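Local coordinates for protein AlkZ (Streptomyces sahachiroi, PDB 5UUJ) that belongs to the AlkZ-like DNA glycosylase family of the helix-turn-helix clan, a single-chain protein rich in helices, at residues S8-F13 / V322-V327; P304-A309 / P342-E347. All blocks are in the same frame, centred on the assembly; numbering follows the deposited sequence.

Interaction 1: residues S8-F13 / V322-V327; sequences SWRQVF and VKDGRV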
loop_
_atom_site.group_PDB
_atom_site.type_symbol
_atom_site.label_atom_id
_atom_site.label_comp_id
_atom_site.label_asym_id
_atom_site.label_seq_id
_atom_site.Cartn_x
_atom_site.Cartn_y
_atom_site.Cartn_z
ATOM N N SER A 8 -3.983 -7.805 -24.226
ATOM C CA SER A 8 -4.307 -9.013 -23.480
ATOM C C SER A 8 -3.960 -8.804 -22.013
ATOM O O SER A 8 -3.221 -7.881 -21.671
ATOM C CB SER A 8 -3.550 -10.215 -24.035
ATOM O OG SER A 8 -2.167 -10.102 -23.755
ATOM N N TRP A 9 -4.482 -9.663 -21.146
ATOM C CA TRP A 9 -4.187 -9.552 -19.725
ATOM C C TRP A 9 -2.737 -9.920 -19.448
ATOM O O TRP A 9 -2.101 -9.331 -18.577
ATOM C CB TRP A 9 -5.130 -10.429 -18.900
ATOM C CG TRP A 9 -6.440 -9.757 -18.640
ATOM C CD1 TRP A 9 -7.663 -10.143 -19.096
ATOM C CD2 TRP A 9 -6.652 -8.560 -17.881
ATOM N NE1 TRP A 9 -8.628 -9.265 -18.663
ATOM C CE2 TRP A 9 -8.032 -8.284 -17.915
ATOM C CE3 TRP A 9 -5.809 -7.696 -17.176
ATOM C CZ2 TRP A 9 -8.590 -7.184 -17.269
ATOM C CZ3 TRP A 9 -6.363 -6.604 -16.537
ATOM C CH2 TRP A 9 -7.742 -6.358 -16.588
ATOM N N ARG A 10 -2.209 -10.884 -20.193
ATOM C CA ARG A 10 -0.825 -11.297 -19.998
ATOM C C ARG A 10 0.148 -10.215 -20.468
ATOM O O ARG A 10 1.261 -10.124 -19.960
ATOM C CB ARG A 10 -0.557 -12.621 -20.708
ATOM C CG ARG A 10 -1.107 -13.810 -19.936
ATOM C CD ARG A 10 -0.865 -15.131 -20.635
ATOM N NE ARG A 10 0.547 -15.498 -20.652
ATOM C CZ ARG A 10 1.003 -16.687 -21.031
ATOM N NH1 ARG A 10 0.160 -17.635 -21.421
ATOM N NH2 ARG A 10 2.304 -16.935 -21.014
ATOM N N GLN A 11 -0.269 -9.390 -21.423
ATOM C CA GLN A 11 0.482 -8.177 -21.735
ATOM C C GLN A 11 0.475 -7.241 -20.531
ATOM O O GLN A 11 1.523 -6.757 -20.105
ATOM C CB GLN A 11 -0.099 -7.457 -22.948
ATOM C CG GLN A 11 0.305 -8.044 -24.281
ATOM C CD GLN A 11 -0.080 -7.144 -25.436
ATOM O OE1 GLN A 11 -1.263 -6.890 -25.672
ATOM N NE2 GLN A 11 0.920 -6.644 -26.156
ATOM N N VAL A 12 -0.716 -6.993 -19.990
ATOM C CA VAL A 12 -0.879 -6.101 -18.848
ATOM C C VAL A 12 -0.053 -6.585 -17.656
ATOM O O VAL A 12 0.618 -5.790 -17.002
ATOM C CB VAL A 12 -2.369 -5.976 -18.445
ATOM C CG1 VAL A 12 -2.529 -5.277 -17.093
ATOM C CG2 VAL A 12 -3.143 -5.222 -19.523
ATOM N N PHE A 13 -0.091 -7.886 -17.384
ATOM C CA PHE A 13 0.638 -8.444 -16.249
ATOM C C PHE A 13 2.138 -8.219 -16.394
ATOM O O PHE A 13 2.811 -7.819 -15.440
ATOM C CB PHE A 13 0.356 -9.941 -16.100
ATOM C CG PHE A 13 -1.082 -10.268 -15.815
ATOM C CD1 PHE A 13 -1.908 -9.358 -15.171
ATOM C CD2 PHE A 13 -1.610 -11.489 -16.196
ATOM C CE1 PHE A 13 -3.229 -9.664 -14.910
ATOM C CE2 PHE A 13 -2.934 -11.800 -15.937
ATOM C CZ PHE A 13 -3.742 -10.886 -15.294
ATOM N N VAL A 322 2.970 -16.518 -8.243
ATOM C CA VAL A 322 2.468 -15.920 -9.474
ATOM C C VAL A 322 3.094 -16.609 -10.683
ATOM O O VAL A 322 4.318 -16.662 -10.812
ATOM C CB VAL A 322 2.757 -14.409 -9.525
ATOM C CG1 VAL A 322 2.133 -13.790 -10.765
ATOM C CG2 VAL A 322 2.221 -13.725 -8.277
ATOM N N LYS A 323 2.245 -17.147 -11.555
ATOM C CA LYS A 323 2.689 -17.776 -12.795
ATOM C C LYS A 323 2.013 -17.113 -13.989
ATOM O O LYS A 323 0.787 -17.080 -14.081
ATOM C CB LYS A 323 2.390 -19.277 -12.789
ATOM C CG LYS A 323 2.768 -19.977 -14.093
ATOM C CD LYS A 323 2.780 -21.488 -13.948
ATOM C CE LYS A 323 3.269 -22.166 -15.223
ATOM N NZ LYS A 323 2.354 -21.936 -16.378
ATOM N N ASP A 324 2.829 -16.590 -14.900
ATOM C CA ASP A 324 2.341 -15.859 -16.064
ATOM C C ASP A 324 1.440 -14.694 -15.649
ATOM O O ASP A 324 0.515 -14.334 -16.373
ATOM C CB ASP A 324 1.586 -16.793 -17.021
ATOM C CG ASP A 324 2.432 -17.975 -17.481
ATOM O OD1 ASP A 324 3.671 -17.915 -17.349
ATOM O OD2 ASP A 324 1.855 -18.966 -17.977
ATOM N N GLY A 325 1.712 -14.121 -14.478
ATOM C CA GLY A 325 0.989 -12.956 -13.998
ATOM C C GLY A 325 -0.209 -13.258 -13.109
ATOM O O GLY A 325 -0.750 -12.354 -12.475
ATOM N N ARG A 326 -0.625 -14.521 -13.066
ATOM C CA ARG A 326 -1.794 -14.932 -12.288
ATOM C C ARG A 326 -1.393 -15.666 -11.012
ATOM O O ARG A 326 -0.410 -16.402 -10.998
ATOM C CB ARG A 326 -2.706 -15.832 -13.126
ATOM C CG ARG A 326 -3.339 -15.141 -14.317
ATOM C CD ARG A 326 -4.267 -16.076 -15.086
ATOM N NE ARG A 326 -5.422 -16.493 -14.290
ATOM C CZ ARG A 326 -5.532 -17.657 -13.650
ATOM N NH1 ARG A 326 -4.560 -18.563 -13.699
ATOM N NH2 ARG A 326 -6.631 -17.921 -12.957
ATOM N N VAL A 327 -2.169 -15.475 -9.948
ATOM C CA VAL A 327 -1.951 -16.200 -8.698
ATOM C C VAL A 327 -2.398 -17.649 -8.875
ATOM O O VAL A 327 -3.547 -17.906 -9.226
ATOM C CB VAL A 327 -2.713 -15.550 -7.521
ATOM C CG1 VAL A 327 -2.550 -16.369 -6.235
ATOM C CG2 VAL A 327 -2.231 -14.129 -7.305
#

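Interaction 2: residues P304-A309 / P342-E347; sequences PEHRSA and PFPDTE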
loop_
_atom_site.group_PDB
_atom_site.type_symbol
_atom_site.label_atom_id
_atom_site.label_comp_id
_atom_site.label_asym_id
_atom_site.label_seq_id
_atom_site.Cartn_x
_atom_site.Cartn_y
_atom_site.Cartn_z
ATOM N N PRO A 304 -12.038 -16.781 -8.293
ATOM C CA PRO A 304 -12.887 -16.573 -7.113
ATOM C C PRO A 304 -12.959 -17.790 -6.194
ATOM O O PRO A 304 -13.059 -17.623 -4.979
ATOM C CB PRO A 304 -14.264 -16.263 -7.716
ATOM C CG PRO A 304 -14.224 -16.822 -9.092
ATOM C CD PRO A 304 -12.806 -16.676 -9.547
ATOM N N GLU A 305 -12.898 -18.992 -6.758
ATOM C CA GLU A 305 -13.009 -20.202 -5.950
ATOM C C GLU A 305 -11.746 -20.449 -5.122
ATOM O O GLU A 305 -11.759 -21.253 -4.191
ATOM C CB GLU A 305 -13.306 -21.423 -6.832
ATOM C CG GLU A 305 -12.178 -21.855 -7.768
ATOM C CD GLU A 305 -12.229 -21.173 -9.124
ATOM O OE1 GLU A 305 -12.825 -20.076 -9.231
ATOM O OE2 GLU A 305 -11.674 -21.741 -10.091
ATOM N N HIS A 306 -10.661 -19.757 -5.462
ATOM C CA HIS A 306 -9.392 -19.909 -4.751
ATOM C C HIS A 306 -9.070 -18.700 -3.874
ATOM O O HIS A 306 -7.996 -18.632 -3.276
ATOM C CB HIS A 306 -8.253 -20.130 -5.748
ATOM C CG HIS A 306 -8.357 -21.411 -6.514
ATOM N ND1 HIS A 306 -8.872 -22.566 -5.966
ATOM C CD2 HIS A 306 -8.014 -21.719 -7.787
ATOM C CE1 HIS A 306 -8.843 -23.530 -6.867
ATOM N NE2 HIS A 306 -8.325 -23.042 -7.982
ATOM N N ARG A 307 -9.998 -17.753 -3.796
ATOM C CA ARG A 307 -9.744 -16.492 -3.108
ATOM C C ARG A 307 -9.555 -16.679 -1.600
ATOM O O ARG A 307 -8.714 -16.020 -0.988
ATOM C CB ARG A 307 -10.888 -15.510 -3.373
ATOM C CG ARG A 307 -10.598 -14.093 -2.911
ATOM C CD ARG A 307 -11.761 -13.151 -3.184
ATOM N NE ARG A 307 -11.640 -11.918 -2.407
ATOM C CZ ARG A 307 -12.130 -11.746 -1.179
ATOM N NH1 ARG A 307 -12.789 -12.727 -0.569
ATOM N NH2 ARG A 307 -11.964 -10.585 -0.557
ATOM N N SER A 308 -10.331 -17.581 -1.011
ATOM C CA SER A 308 -10.293 -17.800 0.432
ATOM C C SER A 308 -8.958 -18.388 0.887
ATOM O O SER A 308 -8.610 -18.302 2.062
ATOM C CB SER A 308 -11.436 -18.722 0.860
ATOM O OG SER A 308 -11.298 -20.005 0.280
ATOM N N ALA A 309 -8.214 -18.982 -0.040
ATOM C CA ALA A 309 -6.895 -19.524 0.277
ATOM C C ALA A 309 -5.852 -18.410 0.391
ATOM O O ALA A 309 -4.828 -18.574 1.053
ATOM C CB ALA A 309 -6.473 -20.531 -0.773
ATOM N N PRO A 342 0.294 -25.194 -4.303
ATOM C CA PRO A 342 -0.492 -24.745 -5.457
ATOM C C PRO A 342 -1.970 -25.067 -5.299
ATOM O O PRO A 342 -2.324 -25.962 -4.534
ATOM C CB PRO A 342 0.114 -25.529 -6.624
ATOM C CG PRO A 342 0.694 -26.742 -5.999
ATOM C CD PRO A 342 1.195 -26.304 -4.656
ATOM N N PHE A 343 -2.818 -24.339 -6.013
ATOM C CA PHE A 343 -4.237 -24.653 -6.052
ATOM C C PHE A 343 -4.435 -25.990 -6.766
ATOM O O PHE A 343 -3.567 -26.418 -7.527
ATOM C CB PHE A 343 -5.018 -23.544 -6.761
ATOM C CG PHE A 343 -4.836 -22.184 -6.147
ATOM C CD1 PHE A 343 -4.644 -22.040 -4.781
ATOM C CD2 PHE A 343 -4.855 -21.047 -6.938
ATOM C CE1 PHE A 343 -4.477 -20.787 -4.216
ATOM C CE2 PHE A 343 -4.690 -19.791 -6.379
ATOM C CZ PHE A 343 -4.500 -19.661 -5.016
ATOM N N PRO A 344 -5.575 -26.655 -6.518
ATOM C CA PRO A 344 -5.857 -27.966 -7.118
ATOM C C PRO A 344 -5.716 -28.008 -8.640
ATOM O O PRO A 344 -5.144 -28.962 -9.165
ATOM C CB PRO A 344 -7.310 -28.225 -6.707
ATOM C CG PRO A 344 -7.472 -27.489 -5.433
ATOM C CD PRO A 344 -6.630 -26.252 -5.570
ATOM N N ASP A 345 -6.223 -26.992 -9.332
ATOM C CA ASP A 345 -6.254 -26.999 -10.794
ATOM C C ASP A 345 -5.064 -26.268 -11.411
ATOM O O ASP A 345 -5.102 -25.888 -12.581
ATOM C CB ASP A 345 -7.557 -26.373 -11.294
ATOM C CG ASP A 345 -7.651 -24.891 -10.978
ATOM O OD1 ASP A 345 -6.994 -24.442 -10.014
ATOM O OD2 ASP A 345 -8.387 -24.176 -11.692
ATOM N N THR A 346 -4.009 -26.075 -10.627
ATOM C CA THR A 346 -2.831 -25.352 -11.093
ATOM C C THR A 346 -1.892 -26.281 -11.856
ATOM O O THR A 346 -1.728 -27.449 -11.501
ATOM C CB THR A 346 -2.081 -24.694 -9.912
ATOM O OG1 THR A 346 -2.858 -23.604 -9.403
ATOM C CG2 THR A 346 -0.722 -24.162 -10.337
ATOM N N GLU A 347 -1.283 -25.749 -12.912
ATOM C CA GLU A 347 -0.347 -26.504 -13.736
ATOM C C GLU A 347 0.899 -26.875 -12.938
ATOM O O GLU A 347 1.271 -26.170 -12.004
ATOM C CB GLU A 347 0.043 -25.686 -14.967
ATOM C CG GLU A 347 0.526 -26.516 -16.142
ATOM C CD GLU A 347 1.212 -25.675 -17.204
ATOM O OE1 GLU A 347 0.523 -24.874 -17.870
ATOM O OE2 GLU A 347 2.444 -25.809 -17.366
#

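Interaction 1: residues S8-F13 / V322-V327
Phe-13 on the first turns of helix 9-19 lays one ring face over the tight turn between strands 320-323 and 326-334. Gly-325 O stands 3.8 Å above the ring plane of Phe-13, over its centre. The Gly-325 CA packs 3.7 Å from Phe-13 CB. The positive phi of Gly-325 (93°) suits glycine in a type I' turn. On the same side of the ring, Phe-13 CE2 meets Arg-326 CG obliquely at 3.7 Å. Phe-13 CD2 lies 3.6 Å from Asp-324 O.

One helix turn back, the guanidinium of Arg-10 stacks on the carboxylate of Asp-324, their planes 5° apart. A bend at chi3 (69°) places Arg-10 NE beside Asp-324 CB. Asp-324 OD2, 3.7 Å from Arg-10 NH2, sits over the guanidinium face near its rim. No N-H points at it, and the long salt bridge rests on charge. The directed bonds lie elsewhere: Arg-10 NH2 to Cys-278 O, and Gly-280 N to Asp-324 OD1. Lys-323 NZ adds a weak bond to the same OD2 and extends the charge network.

A type I' turn from Lys-323 to Arg-326 closes a two-residue beta hairpin. A capping box of Ser-8 and Gln-11 starts the helix. The contact thus sets the N-terminal helix against a hairpin of the five-stranded mixed sheet, next to strand 281-284, with Tyr-290 OH hydrogen-bonded to Gly-325 O.

Interaction 2: residues P304-A309 / P342-E347
His-306 and Phe-343 each place their own CB over the other's ring. His-306 CB sits 3.7 Å from the Phe-343 ring centroid, and Phe-343 CB sits 3.6 Å from the His-306 ring centroid. The two side chains run antiparallel, each ring over the root of the other, giving two CH-pi contacts around an offset stack. The ring centroids are 4.4 Å apart and the planes 28° apart.

On the other face of the imidazole lies Glu-305 CG, over its centre. Pro-344 CD meets His-306 CE1 tip to tip, and Ala-309 CB touches Phe-343 CE1 at 4.0 Å.

Across the contact, one hydrogen bond joins the polar ends. His-306 NE2 donates to Asp-345 OD1 at 2.8 Å, with an N-H...O angle of 149°. The donor comes from above the carboxylate plane, 46° out of it. Asp-345 follows Pro-344 in a type I turn from Phe-343 to Thr-346, which brings both ring and carboxylate to the histidine.

Asp-345 OD2 is also 4.4 Å from Glu-305 OE2. Two carboxylates this near His-306 would tend to favour its protonated form, and that charge would in turn ease their mutual repulsion.

How the interactions relate
Interactions 1 and 2 lie on the same side of the chain's centre, their own centres about 16 Å apart. Both draw on the same sheet. Interaction 1 uses the hairpin turn between strands 320-323 and 326-334, and interaction 2 the loop that leaves strand 337-342. They touch directly: Val-327 O lies 3.6 Å from Phe-343 CE2. A weak, long ion pair, Lys-323 NZ to Glu-347 OE1 at 3.8 Å, loosely connects the charge network of interaction 1 to the loop of interaction 2. Along the chain the segments alternate, with 304-309 and 322-327 both coming before 342-347. Interaction 1 is partly buried, whereas interaction 2 is at the surface.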